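Local coordinates for glucanase (Klebsiella pneumoniae, PDB 5GY3), which probably hydrolyses internal beta-1,4-glucosidic bonds in cellulose and related beta-glucans, as a family 8 endoglucanase, at residues G16-T21 against D49-W54; A35-V40 against A93-R98; N43-F48 against D105-I110; A85-T90 against P150-F155. All coordinates share one frame; numbering follows the deposited sequence.

Contact 1 (G16-T21 against D49-W54); sequences GRIIDT and DKLWQW
Gly16 O accepts a hydrogen bond from Gln32 NE2 of helix 29-41, and the methyl Leu51 CD2 packs against Gly16 O at 3.3 Å. The same amide of Gln32 takes up Ile18 N through its OE1. With Gly16 CA 3.7 Å from Lys50 O, loop backbone and helix are in direct contact; the place a beta carbon would take is filled by that carbonyl, and the positive phi (98°) is one a glycine adopts readily. Arg17 lays its aliphatic stem over one face of Trp54. Arg17 CG, anti to the carbonyl carbon (chi1 -69°), sits 3.5 Å from the centroid of the Trp54 five-membered ring in a CH-pi contact, while NE forms a salt bridge with Asp15. Tyr71 meets the indole edge-to-face. Ile18 CG1 packs on Leu51 CD2 at 3.7 Å, and both side chains touch Ala35 of helix 29-41. The contact packs the loop after helix 2-11 against helix 45-59 through a glycine, within the (alpha/alpha)6-barrel fold of family 8 glycosidases.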
loop_
_atom_site.group_PDB
_atom_site.type_symbol
_atom_site.label_atom_id
_atom_site.label_comp_id
_atom_site.label_asym_id
_atom_site.label_seq_id
_atom_site.Cartn_x
_atom_site.Cartn_y
_atom_site.Cartn_z
ATOM N N GLY A 16 -2.502 -14.049 -15.576
ATOM C CA GLY A 16 -2.284 -13.676 -14.193
ATOM C C GLY A 16 -1.955 -12.215 -13.946
ATOM O O GLY A 16 -1.740 -11.843 -12.785
ATOM N N ARG A 17 -1.902 -11.377 -14.987
ATOM C CA ARG A 17 -1.683 -9.943 -14.803
ATOM C C ARG A 17 -2.946 -9.246 -14.323
ATOM O O ARG A 17 -4.052 -9.557 -14.779
ATOM C CB ARG A 17 -1.233 -9.279 -16.112
ATOM C CG ARG A 17 0.140 -9.647 -16.570
ATOM C CD ARG A 17 0.524 -8.966 -17.895
ATOM N NE ARG A 17 -0.239 -9.507 -19.020
ATOM C CZ ARG A 17 -0.976 -8.782 -19.857
ATOM N NH1 ARG A 17 -1.040 -7.464 -19.730
ATOM N NH2 ARG A 17 -1.637 -9.379 -20.835
ATOM N N ILE A 18 -2.773 -8.288 -13.404
ATOM C CA ILE A 18 -3.802 -7.307 -13.067
ATOM C C ILE A 18 -3.513 -6.050 -13.871
ATOM O O ILE A 18 -2.371 -5.567 -13.892
ATOM C CB ILE A 18 -3.820 -6.993 -11.562
ATOM C CG1 ILE A 18 -4.262 -8.227 -10.780
ATOM C CG2 ILE A 18 -4.758 -5.816 -11.271
ATOM C CD1 ILE A 18 -5.742 -8.548 -10.896
ATOM N N ILE A 19 -4.535 -5.524 -14.535
ATOM C CA ILE A 19 -4.371 -4.463 -15.521
ATOM C C ILE A 19 -4.901 -3.165 -14.935
ATOM O O ILE A 19 -6.076 -3.076 -14.557
ATOM C CB ILE A 19 -5.097 -4.809 -16.830
ATOM C CG1 ILE A 19 -4.505 -6.070 -17.447
ATOM C CG2 ILE A 19 -4.979 -3.687 -17.794
ATOM C CD1 ILE A 19 -3.024 -6.001 -17.662
ATOM N N ASP A 20 -4.030 -2.159 -14.860
ATOM C CA ASP A 20 -4.406 -0.797 -14.481
ATOM C C ASP A 20 -4.960 -0.134 -15.743
ATOM O O ASP A 20 -4.254 0.546 -16.491
ATOM C CB ASP A 20 -3.190 -0.061 -13.916
ATOM C CG ASP A 20 -3.546 1.197 -13.125
ATOM O OD1 ASP A 20 -4.600 1.813 -13.386
ATOM O OD2 ASP A 20 -2.747 1.568 -12.231
ATOM N N THR A 21 -6.255 -0.372 -16.000
ATOM C CA THR A 21 -6.846 0.024 -17.279
ATOM C C THR A 21 -6.965 1.536 -17.430
ATOM O O THR A 21 -7.158 2.014 -18.554
ATOM C CB THR A 21 -8.228 -0.625 -17.482
ATOM O OG1 THR A 21 -9.029 -0.474 -16.306
ATOM C CG2 THR A 21 -8.106 -2.117 -17.822
ATOM N N ASP A 49 -2.748 -18.576 -7.345
ATOM C CA ASP A 49 -1.582 -19.210 -7.951
ATOM C C ASP A 49 -1.259 -18.599 -9.315
ATOM O O ASP A 49 -0.081 -18.476 -9.674
ATOM C CB ASP A 49 -1.795 -20.726 -8.054
ATOM C CG ASP A 49 -1.625 -21.448 -6.708
ATOM O OD1 ASP A 49 -0.937 -20.917 -5.811
ATOM O OD2 ASP A 49 -2.162 -22.564 -6.544
ATOM N N LYS A 50 -2.285 -18.200 -10.081
ATOM C CA LYS A 50 -2.044 -17.520 -11.356
ATOM C C LYS A 50 -1.368 -16.173 -11.133
ATOM O O LYS A 50 -0.397 -15.826 -11.817
ATOM C CB LYS A 50 -3.358 -17.316 -12.118
ATOM C CG LYS A 50 -3.891 -18.512 -12.914
ATOM C CD LYS A 50 -5.356 -18.271 -13.376
ATOM C CE LYS A 50 -6.369 -18.879 -12.387
ATOM N NZ LYS A 50 -7.714 -18.196 -12.261
ATOM N N LEU A 51 -1.893 -15.388 -10.184
ATOM C CA LEU A 51 -1.329 -14.073 -9.893
ATOM C C LEU A 51 0.111 -14.195 -9.430
ATOM O O LEU A 51 0.994 -13.455 -9.886
ATOM C CB LEU A 51 -2.165 -13.370 -8.824
ATOM C CG LEU A 51 -3.601 -13.005 -9.173
ATOM C CD1 LEU A 51 -4.422 -12.731 -7.911
ATOM C CD2 LEU A 51 -3.606 -11.794 -10.094
ATOM N N TRP A 52 0.363 -15.135 -8.520
ATOM C CA TRP A 52 1.701 -15.303 -7.959
ATOM C C TRP A 52 2.666 -15.871 -8.995
ATOM O O TRP A 52 3.812 -15.414 -9.102
ATOM C CB TRP A 52 1.626 -16.195 -6.713
ATOM C CG TRP A 52 2.953 -16.634 -6.167
ATOM C CD1 TRP A 52 3.315 -17.910 -5.815
ATOM C CD2 TRP A 52 4.097 -15.807 -5.902
ATOM N NE1 TRP A 52 4.613 -17.925 -5.357
ATOM C CE2 TRP A 52 5.116 -16.647 -5.404
ATOM C CE3 TRP A 52 4.364 -14.440 -6.051
ATOM C CZ2 TRP A 52 6.376 -16.164 -5.047
ATOM C CZ3 TRP A 52 5.615 -13.960 -5.699
ATOM C CH2 TRP A 52 6.608 -14.820 -5.207
ATOM N N GLN A 53 2.214 -16.853 -9.778
ATOM C CA GLN A 53 3.066 -17.427 -10.815
ATOM C C GLN A 53 3.514 -16.369 -11.819
ATOM O O GLN A 53 4.681 -16.341 -12.217
ATOM C CB GLN A 53 2.329 -18.565 -11.524
ATOM C CG GLN A 53 2.967 -19.044 -12.830
ATOM C CD GLN A 53 2.094 -20.073 -13.556
ATOM O OE1 GLN A 53 0.867 -20.083 -13.402
ATOM N NE2 GLN A 53 2.725 -20.941 -14.345
ATOM N N TRP A 54 2.606 -15.488 -12.241
ATOM C CA TRP A 54 3.024 -14.453 -13.180
ATOM C C TRP A 54 3.985 -13.474 -12.511
ATOM O O TRP A 54 5.017 -13.111 -13.088
ATOM C CB TRP A 54 1.819 -13.708 -13.756
ATOM C CG TRP A 54 2.274 -12.660 -14.727
ATOM C CD1 TRP A 54 2.505 -12.822 -16.068
ATOM C CD2 TRP A 54 2.612 -11.299 -14.423
ATOM N NE1 TRP A 54 2.949 -11.637 -16.617
ATOM C CE2 TRP A 54 3.028 -10.690 -15.629
ATOM C CE3 TRP A 54 2.597 -10.535 -13.251
ATOM C CZ2 TRP A 54 3.422 -9.350 -15.694
ATOM C CZ3 TRP A 54 2.983 -9.206 -13.318
ATOM C CH2 TRP A 54 3.390 -8.627 -14.531
#

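Contact 2 (A35-V40 against A93-R98); sequences AMLLAV and AWALLR
Ala95 CB rests 3.5 Å from Met36 CB and also touches Leu37 N, its small size letting two nearly parallel helices (16°) bring their axes to 8.4 Å. The apolar packing continues where the Met36 chain bends at its last torsion (chi3 65°), which turns CE to Leu96 CG at 3.9 Å. Toward the C-terminal ends of the two segments, Val40 CG1 packs against the backbone at Arg98 O (3.7 Å). Aromatic contacts come from Leu37, which crosses Trp94 at about a right angle; CD2 stands over the six-membered ring, offset toward the rim, in a CH-pi contact. Arg98 CD covers the same face and lies 3.6 Å from Leu37 CD2. Polar bridging is left to one water, which donates to Leu37 O (2.9 Å) and accepts from Arg98 NE (2.8 Å) in the guanidinium plane, while Arg98 NH2 forms a salt bridge with Asp308. Phe48 of helix 45-59 meets Met36, Val40 and Leu96, helix 106-123 backs Leu96, and helix 155-164 packs against Trp94.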
loop_
_atom_site.group_PDB
_atom_site.type_symbol
_atom_site.label_atom_id
_atom_site.label_comp_id
_atom_site.label_asym_id
_atom_site.label_seq_id
_atom_site.Cartn_x
_atom_site.Cartn_y
_atom_site.Cartn_z
ATOM N N ALA A 35 -4.191 -7.866 -5.437
ATOM C CA ALA A 35 -5.043 -8.933 -5.947
ATOM C C ALA A 35 -4.744 -10.255 -5.252
ATOM O O ALA A 35 -5.661 -11.042 -4.990
ATOM C CB ALA A 35 -4.861 -9.072 -7.452
ATOM N N MET A 36 -3.471 -10.526 -4.964
ATOM C CA MET A 36 -3.148 -11.746 -4.222
ATOM C C MET A 36 -3.794 -11.744 -2.840
ATOM O O MET A 36 -4.305 -12.773 -2.388
ATOM C CB MET A 36 -1.635 -11.916 -4.108
ATOM C CG MET A 36 -0.970 -12.347 -5.402
ATOM S SD MET A 36 0.828 -12.224 -5.395
ATOM C CE MET A 36 1.286 -13.428 -4.139
ATOM N N LEU A 37 -3.776 -10.598 -2.150
ATOM C CA LEU A 37 -4.477 -10.485 -0.870
ATOM C C LEU A 37 -5.962 -10.777 -1.031
ATOM O O LEU A 37 -6.556 -11.516 -0.235
ATOM C CB LEU A 37 -4.292 -9.082 -0.279
ATOM C CG LEU A 37 -2.961 -8.742 0.380
ATOM C CD1 LEU A 37 -2.879 -7.227 0.653
ATOM C CD2 LEU A 37 -2.807 -9.525 1.678
ATOM N N LEU A 38 -6.584 -10.177 -2.047
ATOM C CA LEU A 38 -8.014 -10.376 -2.251
ATOM C C LEU A 38 -8.329 -11.801 -2.702
ATOM O O LEU A 38 -9.403 -12.324 -2.382
ATOM C CB LEU A 38 -8.543 -9.346 -3.255
ATOM C CG LEU A 38 -8.467 -7.870 -2.816
ATOM C CD1 LEU A 38 -8.917 -6.952 -3.935
ATOM C CD2 LEU A 38 -9.294 -7.611 -1.565
ATOM N N ALA A 39 -7.414 -12.445 -3.428
ATOM C CA ALA A 39 -7.640 -13.842 -3.797
ATOM C C ALA A 39 -7.674 -14.737 -2.562
ATOM O O ALA A 39 -8.521 -15.631 -2.464
ATOM C CB ALA A 39 -6.573 -14.312 -4.784
ATOM N N VAL A 40 -6.783 -14.499 -1.595
ATOM C CA VAL A 40 -6.837 -15.256 -0.341
ATOM C C VAL A 40 -8.154 -14.992 0.375
ATOM O O VAL A 40 -8.831 -15.920 0.843
ATOM C CB VAL A 40 -5.647 -14.896 0.567
ATOM C CG1 VAL A 40 -5.757 -15.661 1.887
ATOM C CG2 VAL A 40 -4.329 -15.174 -0.126
ATOM N N ALA A 93 4.520 -10.345 -0.207
ATOM C CA ALA A 93 4.976 -11.221 0.869
ATOM C C ALA A 93 3.877 -11.443 1.896
ATOM O O ALA A 93 3.766 -12.527 2.481
ATOM C CB ALA A 93 6.222 -10.638 1.543
ATOM N N TRP A 94 3.085 -10.406 2.159
ATOM C CA TRP A 94 1.985 -10.510 3.113
ATOM C C TRP A 94 0.904 -11.444 2.589
ATOM O O TRP A 94 0.400 -12.300 3.328
ATOM C CB TRP A 94 1.421 -9.109 3.372
ATOM C CG TRP A 94 0.418 -9.015 4.461
ATOM C CD1 TRP A 94 0.253 -9.865 5.526
ATOM C CD2 TRP A 94 -0.560 -7.989 4.610
ATOM N NE1 TRP A 94 -0.774 -9.421 6.328
ATOM C CE2 TRP A 94 -1.286 -8.269 5.787
ATOM C CE3 TRP A 94 -0.892 -6.850 3.863
ATOM C CZ2 TRP A 94 -2.336 -7.464 6.222
ATOM C CZ3 TRP A 94 -1.927 -6.040 4.312
ATOM C CH2 TRP A 94 -2.627 -6.347 5.484
ATOM N N ALA A 95 0.550 -11.305 1.308
ATOM C CA ALA A 95 -0.433 -12.203 0.712
ATOM C C ALA A 95 0.022 -13.661 0.789
ATOM O O ALA A 95 -0.790 -14.559 1.061
ATOM C CB ALA A 95 -0.699 -11.789 -0.734
ATOM N N LEU A 96 1.315 -13.911 0.551
ATOM C CA LEU A 96 1.847 -15.274 0.633
ATOM C C LEU A 96 1.744 -15.828 2.045
ATOM O O LEU A 96 1.381 -16.996 2.236
ATOM C CB LEU A 96 3.302 -15.299 0.159
ATOM C CG LEU A 96 3.423 -15.215 -1.366
ATOM C CD1 LEU A 96 4.810 -14.743 -1.812
ATOM C CD2 LEU A 96 3.068 -16.576 -1.992
ATOM N N LEU A 97 2.069 -15.013 3.051
ATOM C CA LEU A 97 1.898 -15.448 4.433
ATOM C C LEU A 97 0.444 -15.825 4.708
ATOM O O LEU A 97 0.153 -16.873 5.304
ATOM C CB LEU A 97 2.374 -14.338 5.367
ATOM C CG LEU A 97 2.916 -14.729 6.726
ATOM C CD1 LEU A 97 4.017 -15.767 6.510
ATOM C CD2 LEU A 97 3.471 -13.481 7.396
ATOM N N ARG A 98 -0.493 -14.994 4.249
ATOM C CA ARG A 98 -1.903 -15.280 4.476
ATOM C C ARG A 98 -2.365 -16.495 3.678
ATOM O O ARG A 98 -3.247 -17.238 4.131
ATOM C CB ARG A 98 -2.730 -14.035 4.152
ATOM C CG ARG A 98 -2.535 -12.939 5.217
ATOM C CD ARG A 98 -2.829 -11.522 4.710
ATOM N NE ARG A 98 -4.251 -11.221 4.565
ATOM C CZ ARG A 98 -5.002 -10.612 5.485
ATOM N NH1 ARG A 98 -4.487 -10.243 6.647
ATOM N NH2 ARG A 98 -6.281 -10.356 5.237
HETATM O O HOH W 1 -6.123 -11.737 2.577
#

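Contact 3 (N43-F48 against D105-I110); sequences NDRPAF and DKRYAI
Arg45 reaches across to the hydroxyl of Tyr108, its NE donating to Tyr108 OH at 2.9 Å in a nearly straight bond (162°) that lies in the guanidinium plane. Arg45 NH2 adds a weak second bond to the same oxygen, and Asp49 OD1 is hydrogen-bonded to it as well, so the hydroxyl is engaged by two residues, one of them through two nitrogens. The Arg45 chain is extended from CG to NE, which brings NE to the Tyr108 hydroxyl; NH2 then reaches Asp105. There Arg45 NH2 forms a salt bridge with Asp105 OD2 at 2.8 Å, but as a hydrogen bond it is weak (124°), and the guanidinium and carboxylate planes are nearly perpendicular. Alongside the polar contacts, Phe48 turns its edge to the Tyr108 ring face, a T-shaped pair with centroids 5.2 Å apart.

In the second shell, Arg107 grips Asp105 side-on, NH2 to OD2 at 2.6 Å and NE to OD1 at 3.0 Å, both through syn lone pairs. Asp105 OD1 also accepts from Arg107 N and thereby N-caps helix 106-123. Shared by two arginines, Asp105 probably offsets the repulsion between Arg45 NH2 and Arg107 NH2, 4.2 Å apart. Asp44 likewise N-caps helix 45-59, accepting from Ala47 N. The contact thus joins the starts of helices 45-59 and 106-123, with Trp103 of helix 86-103 edge-to-face with Phe48, and helix 29-41 packed against Phe48.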
loop_
_atom_site.group_PDB
_atom_site.type_symbol
_atom_site.label_atom_id
_atom_site.label_comp_id
_atom_site.label_asym_id
_atom_site.label_seq_id
_atom_site.Cartn_x
_atom_site.Cartn_y
_atom_site.Cartn_z
ATOM N N ASN A 43 -10.946 -16.861 -0.944
ATOM C CA ASN A 43 -10.691 -18.300 -0.978
ATOM C C ASN A 43 -10.620 -18.805 -2.420
ATOM O O ASN A 43 -11.272 -19.777 -2.808
ATOM C CB ASN A 43 -11.746 -19.048 -0.158
ATOM C CG ASN A 43 -11.334 -20.476 0.165
ATOM O OD1 ASN A 43 -10.229 -20.906 -0.162
ATOM N ND2 ASN A 43 -12.230 -21.216 0.813
ATOM N N ASP A 44 -9.808 -18.121 -3.227
ATOM C CA ASP A 44 -9.688 -18.376 -4.661
ATOM C C ASP A 44 -8.253 -18.796 -4.957
ATOM O O ASP A 44 -7.448 -18.019 -5.476
ATOM C CB ASP A 44 -10.105 -17.122 -5.472
ATOM C CG ASP A 44 -10.247 -17.403 -6.964
ATOM O OD1 ASP A 44 -9.788 -18.457 -7.447
ATOM O OD2 ASP A 44 -10.809 -16.541 -7.667
ATOM N N ARG A 45 -7.936 -20.053 -4.645
ATOM C CA ARG A 45 -6.568 -20.511 -4.823
ATOM C C ARG A 45 -6.129 -20.552 -6.285
ATOM O O ARG A 45 -4.970 -20.216 -6.577
ATOM C CB ARG A 45 -6.382 -21.883 -4.169
ATOM C CG ARG A 45 -4.920 -22.207 -3.992
ATOM C CD ARG A 45 -4.726 -23.417 -3.133
ATOM N NE ARG A 45 -3.304 -23.683 -2.943
ATOM C CZ ARG A 45 -2.832 -24.749 -2.307
ATOM N NH1 ARG A 45 -3.676 -25.646 -1.820
ATOM N NH2 ARG A 45 -1.522 -24.921 -2.177
ATOM N N PRO A 46 -6.980 -20.969 -7.236
ATOM C CA PRO A 46 -6.544 -20.895 -8.644
ATOM C C PRO A 46 -6.105 -19.497 -9.055
ATOM O O PRO A 46 -5.036 -19.345 -9.666
ATOM C CB PRO A 46 -7.782 -21.373 -9.417
ATOM C CG PRO A 46 -8.450 -22.295 -8.467
ATOM C CD PRO A 46 -8.287 -21.650 -7.118
ATOM N N ALA A 47 -6.889 -18.470 -8.707
ATOM C CA ALA A 47 -6.516 -17.101 -9.055
ATOM C C ALA A 47 -5.244 -16.687 -8.335
ATOM O O ALA A 47 -4.358 -16.068 -8.936
ATOM C CB ALA A 47 -7.653 -16.136 -8.717
ATOM N N PHE A 48 -5.136 -17.018 -7.042
ATOM C CA PHE A 48 -3.918 -16.698 -6.302
ATOM C C PHE A 48 -2.688 -17.291 -6.981
ATOM O O PHE A 48 -1.674 -16.607 -7.160
ATOM C CB PHE A 48 -4.016 -17.192 -4.858
ATOM C CG PHE A 48 -2.815 -16.819 -4.027
ATOM C CD1 PHE A 48 -1.680 -17.609 -4.029
ATOM C CD2 PHE A 48 -2.819 -15.665 -3.262
ATOM C CE1 PHE A 48 -0.558 -17.256 -3.295
ATOM C CE2 PHE A 48 -1.702 -15.308 -2.524
ATOM C CZ PHE A 48 -0.573 -16.106 -2.545
ATOM N N ASP A 105 -0.448 -24.599 3.449
ATOM C CA ASP A 105 0.644 -25.011 2.577
ATOM C C ASP A 105 1.866 -24.169 2.915
ATOM O O ASP A 105 1.911 -22.981 2.576
ATOM C CB ASP A 105 0.264 -24.843 1.106
ATOM C CG ASP A 105 1.253 -25.502 0.167
ATOM O OD1 ASP A 105 2.446 -25.634 0.520
ATOM O OD2 ASP A 105 0.828 -25.886 -0.936
ATOM N N LYS A 106 2.861 -24.798 3.553
ATOM C CA LYS A 106 4.057 -24.092 4.011
ATOM C C LYS A 106 4.871 -23.487 2.873
ATOM O O LYS A 106 5.676 -22.583 3.128
ATOM C CB LYS A 106 4.952 -25.034 4.815
ATOM C CG LYS A 106 5.610 -26.123 3.963
ATOM C CD LYS A 106 6.531 -27.002 4.807
ATOM C CE LYS A 106 6.989 -28.221 4.017
ATOM N NZ LYS A 106 7.457 -27.842 2.647
ATOM N N ARG A 107 4.691 -23.956 1.638
ATOM C CA ARG A 107 5.461 -23.403 0.524
ATOM C C ARG A 107 5.177 -21.914 0.329
ATOM O O ARG A 107 6.090 -21.145 -0.007
ATOM C CB ARG A 107 5.175 -24.208 -0.746
ATOM C CG ARG A 107 5.687 -25.663 -0.641
ATOM C CD ARG A 107 5.244 -26.555 -1.808
ATOM N NE ARG A 107 3.788 -26.646 -1.921
ATOM C CZ ARG A 107 3.149 -27.239 -2.926
ATOM N NH1 ARG A 107 3.832 -27.808 -3.913
ATOM N NH2 ARG A 107 1.821 -27.258 -2.949
ATOM N N TYR A 108 3.943 -21.475 0.580
ATOM C CA TYR A 108 3.653 -20.045 0.490
ATOM C C TYR A 108 4.402 -19.258 1.560
ATOM O O TYR A 108 4.862 -18.136 1.309
ATOM C CB TYR A 108 2.158 -19.784 0.628
ATOM C CG TYR A 108 1.295 -20.355 -0.474
ATOM C CD1 TYR A 108 1.523 -20.032 -1.802
ATOM C CD2 TYR A 108 0.231 -21.197 -0.173
ATOM C CE1 TYR A 108 0.717 -20.540 -2.816
ATOM C CE2 TYR A 108 -0.583 -21.710 -1.176
ATOM C CZ TYR A 108 -0.338 -21.382 -2.493
ATOM O OH TYR A 108 -1.147 -21.888 -3.496
ATOM N N ALA A 109 4.514 -19.818 2.761
ATOM C CA ALA A 109 5.221 -19.129 3.836
ATOM C C ALA A 109 6.725 -19.122 3.599
ATOM O O ALA A 109 7.401 -18.145 3.942
ATOM C CB ALA A 109 4.892 -19.778 5.177
ATOM N N ILE A 110 7.266 -20.193 3.011
ATOM C CA ILE A 110 8.689 -20.205 2.679
ATOM C C ILE A 110 8.998 -19.138 1.639
ATOM O O ILE A 110 10.032 -18.465 1.716
ATOM C CB ILE A 110 9.123 -21.613 2.223
ATOM C CG1 ILE A 110 9.142 -22.544 3.438
ATOM C CG2 ILE A 110 10.484 -21.565 1.512
ATOM C CD1 ILE A 110 9.248 -24.028 3.100
#

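Contact 4 (A85-T90 against P150-F155); sequences ASDGDT and PSYFIF
Asp87 lays its carboxylate flat on the ring of Tyr152: the two planes differ by only 4°, and Asp87 CG stands 3.5 Å above the ring centre. The torsions make this possible. Asp87 CG lies between the backbone N and the carbonyl carbon (chi1 64°), while Tyr152 CG is anti to its carbonyl carbon, and CB of Asp87 joins the overlap as a CH-pi contact. Both oxygens spread over the ring, Asp87 OD2 being 3.5 Å from Tyr152 CE1. A weak bond from Gly88 N reaches Asp87 OD1, and a water bridges the other oxygen to the loop, donating to Asp87 OD2 and to Ser151 O at 2.8 Å each; Asp87 OD2 also makes a long, weak ion pair with Arg220 NH2.

Ile154 extends its CD1 fully (chi2 -178°), bringing it 3.7 Å from Asp87 CB and 4.0 Å from Thr90 CG2. Thr90 holds OG1 anti to the carbonyl carbon, which allows it to donate to Ser86 O at 2.8 Å, while Thr90 N approaches that oxygen from the opposite face. A second water donates to Thr90 OG1 and to Tyr152 O, linking Thr90 to the loop backbone. Asp87, in the first turn of helix 86-103, is predicted to be the catalytic nucleophile, so this stack and its bridging water probably form part of the active site of the (alpha/alpha)6 barrel.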
loop_
_atom_site.group_PDB
_atom_site.type_symbol
_atom_site.label_atom_id
_atom_site.label_comp_id
_atom_site.label_asym_id
_atom_site.label_seq_id
_atom_site.Cartn_x
_atom_site.Cartn_y
_atom_site.Cartn_z
ATOM N N ALA A 85 9.375 -1.490 -5.777
ATOM C CA ALA A 85 8.530 -0.603 -4.990
ATOM C C ALA A 85 8.229 -1.354 -3.702
ATOM O O ALA A 85 7.579 -2.404 -3.730
ATOM C CB ALA A 85 7.247 -0.219 -5.734
ATOM N N SER A 86 8.731 -0.836 -2.579
ATOM C CA SER A 86 8.748 -1.634 -1.359
ATOM C C SER A 86 7.350 -1.961 -0.854
ATOM O O SER A 86 7.170 -2.987 -0.183
ATOM C CB SER A 86 9.559 -0.919 -0.284
ATOM O OG SER A 86 10.873 -0.699 -0.751
ATOM N N ASP A 87 6.352 -1.117 -1.141
ATOM C CA ASP A 87 5.007 -1.489 -0.720
ATOM C C ASP A 87 4.496 -2.668 -1.532
ATOM O O ASP A 87 3.811 -3.539 -0.993
ATOM C CB ASP A 87 4.038 -0.297 -0.773
ATOM C CG ASP A 87 3.799 0.257 -2.178
ATOM O OD1 ASP A 87 4.680 0.156 -3.066
ATOM O OD2 ASP A 87 2.696 0.841 -2.372
ATOM N N GLY A 88 4.831 -2.726 -2.823
ATOM C CA GLY A 88 4.415 -3.869 -3.623
ATOM C C GLY A 88 5.050 -5.163 -3.147
ATOM O O GLY A 88 4.365 -6.177 -2.985
ATOM N N ASP A 89 6.374 -5.144 -2.919
ATOM C CA ASP A 89 7.055 -6.317 -2.366
ATOM C C ASP A 89 6.413 -6.756 -1.058
ATOM O O ASP A 89 6.259 -7.956 -0.799
ATOM C CB ASP A 89 8.534 -6.035 -2.084
ATOM C CG ASP A 89 9.299 -5.464 -3.272
ATOM O OD1 ASP A 89 9.102 -5.910 -4.422
ATOM O OD2 ASP A 89 10.147 -4.581 -3.023
ATOM N N THR A 90 6.089 -5.790 -0.197
ATOM C CA THR A 90 5.478 -6.099 1.091
ATOM C C THR A 90 4.122 -6.767 0.913
ATOM O O THR A 90 3.809 -7.758 1.588
ATOM C CB THR A 90 5.331 -4.805 1.902
ATOM O OG1 THR A 90 6.626 -4.267 2.196
ATOM C CG2 THR A 90 4.567 -5.042 3.186
ATOM N N PRO A 150 5.145 7.538 3.268
ATOM C CA PRO A 150 4.550 6.910 4.456
ATOM C C PRO A 150 3.412 5.962 4.140
ATOM O O PRO A 150 3.083 5.128 4.992
ATOM C CB PRO A 150 4.071 8.105 5.302
ATOM C CG PRO A 150 4.000 9.267 4.350
ATOM C CD PRO A 150 5.139 9.009 3.366
ATOM N N SER A 151 2.817 6.041 2.946
ATOM C CA SER A 151 1.824 5.047 2.546
ATOM C C SER A 151 2.448 3.688 2.241
ATOM O O SER A 151 1.710 2.727 2.010
ATOM C CB SER A 151 1.026 5.542 1.338
ATOM O OG SER A 151 1.676 5.285 0.110
ATOM N N TYR A 152 3.780 3.586 2.238
ATOM C CA TYR A 152 4.462 2.294 2.176
ATOM C C TYR A 152 4.739 1.713 3.563
ATOM O O TYR A 152 5.314 0.618 3.662
ATOM C CB TYR A 152 5.796 2.394 1.413
ATOM C CG TYR A 152 5.743 2.766 -0.059
ATOM C CD1 TYR A 152 4.624 3.365 -0.624
ATOM C CD2 TYR A 152 6.836 2.517 -0.882
ATOM C CE1 TYR A 152 4.588 3.712 -1.974
ATOM C CE2 TYR A 152 6.817 2.866 -2.235
ATOM C CZ TYR A 152 5.690 3.460 -2.768
ATOM O OH TYR A 152 5.644 3.807 -4.093
ATOM N N PHE A 153 4.356 2.409 4.636
ATOM C CA PHE A 153 4.461 1.851 5.993
ATOM C C PHE A 153 3.232 0.975 6.238
ATOM O O PHE A 153 2.256 1.381 6.874
ATOM C CB PHE A 153 4.529 2.937 7.067
ATOM C CG PHE A 153 5.661 3.938 6.931
ATOM C CD1 PHE A 153 6.667 3.808 5.985
ATOM C CD2 PHE A 153 5.698 5.028 7.795
ATOM C CE1 PHE A 153 7.687 4.770 5.891
ATOM C CE2 PHE A 153 6.715 5.984 7.714
ATOM C CZ PHE A 153 7.703 5.849 6.759
ATOM N N ILE A 154 3.276 -0.256 5.735
ATOM C CA ILE A 154 2.071 -1.118 5.725
ATOM C C ILE A 154 2.028 -1.826 7.076
ATOM O O ILE A 154 2.392 -2.997 7.228
ATOM C CB ILE A 154 2.055 -2.069 4.532
ATOM C CG1 ILE A 154 2.242 -1.252 3.245
ATOM C CG2 ILE A 154 0.707 -2.810 4.489
ATOM C CD1 ILE A 154 2.196 -2.066 1.962
ATOM N N PHE A 155 1.528 -1.102 8.075
ATOM C CA PHE A 155 1.543 -1.586 9.454
ATOM C C PHE A 155 0.926 -2.970 9.646
ATOM O O PHE A 155 1.526 -3.778 10.371
ATOM C CB PHE A 155 0.848 -0.556 10.360
ATOM C CG PHE A 155 1.465 0.808 10.288
ATOM C CD1 PHE A 155 2.736 1.033 10.800
ATOM C CD2 PHE A 155 0.781 1.856 9.694
ATOM C CE1 PHE A 155 3.319 2.302 10.731
ATOM C CE2 PHE A 155 1.361 3.125 9.615
ATOM C CZ PHE A 155 2.623 3.342 10.144
HETATM O O HOH W 2 1.013 1.033 -0.108
HETATM O O HOH W 3 5.757 -1.985 3.783
#

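How the contacts relate
From the N terminus, contact 1 closes first, returning helix 45-59 to the loop at 16-21. Contacts 2 and 3 open within that span, at 35-40 and 43-48, and close beyond it, at 93-98 and 105-110, so both cross contact 1 and each other. Contact 4 opens at 85-90, before either has closed, crosses both, and ends at 150-155; it lies in series with contact 1, and none is enclosed by another. Contacts 1, 2 and 3 form a continuous layer: Ala35 touches Ile18 and Leu51, Met36 touches Leu51, and Asp44 N probably bonds Ala39 O at the turn between helices 29-41 and 45-59. Helix 86-103 starts beside the predicted catalytic residue in contact 4 and runs into this packing in contact 2; Trp94 touching Ile154 joins the two.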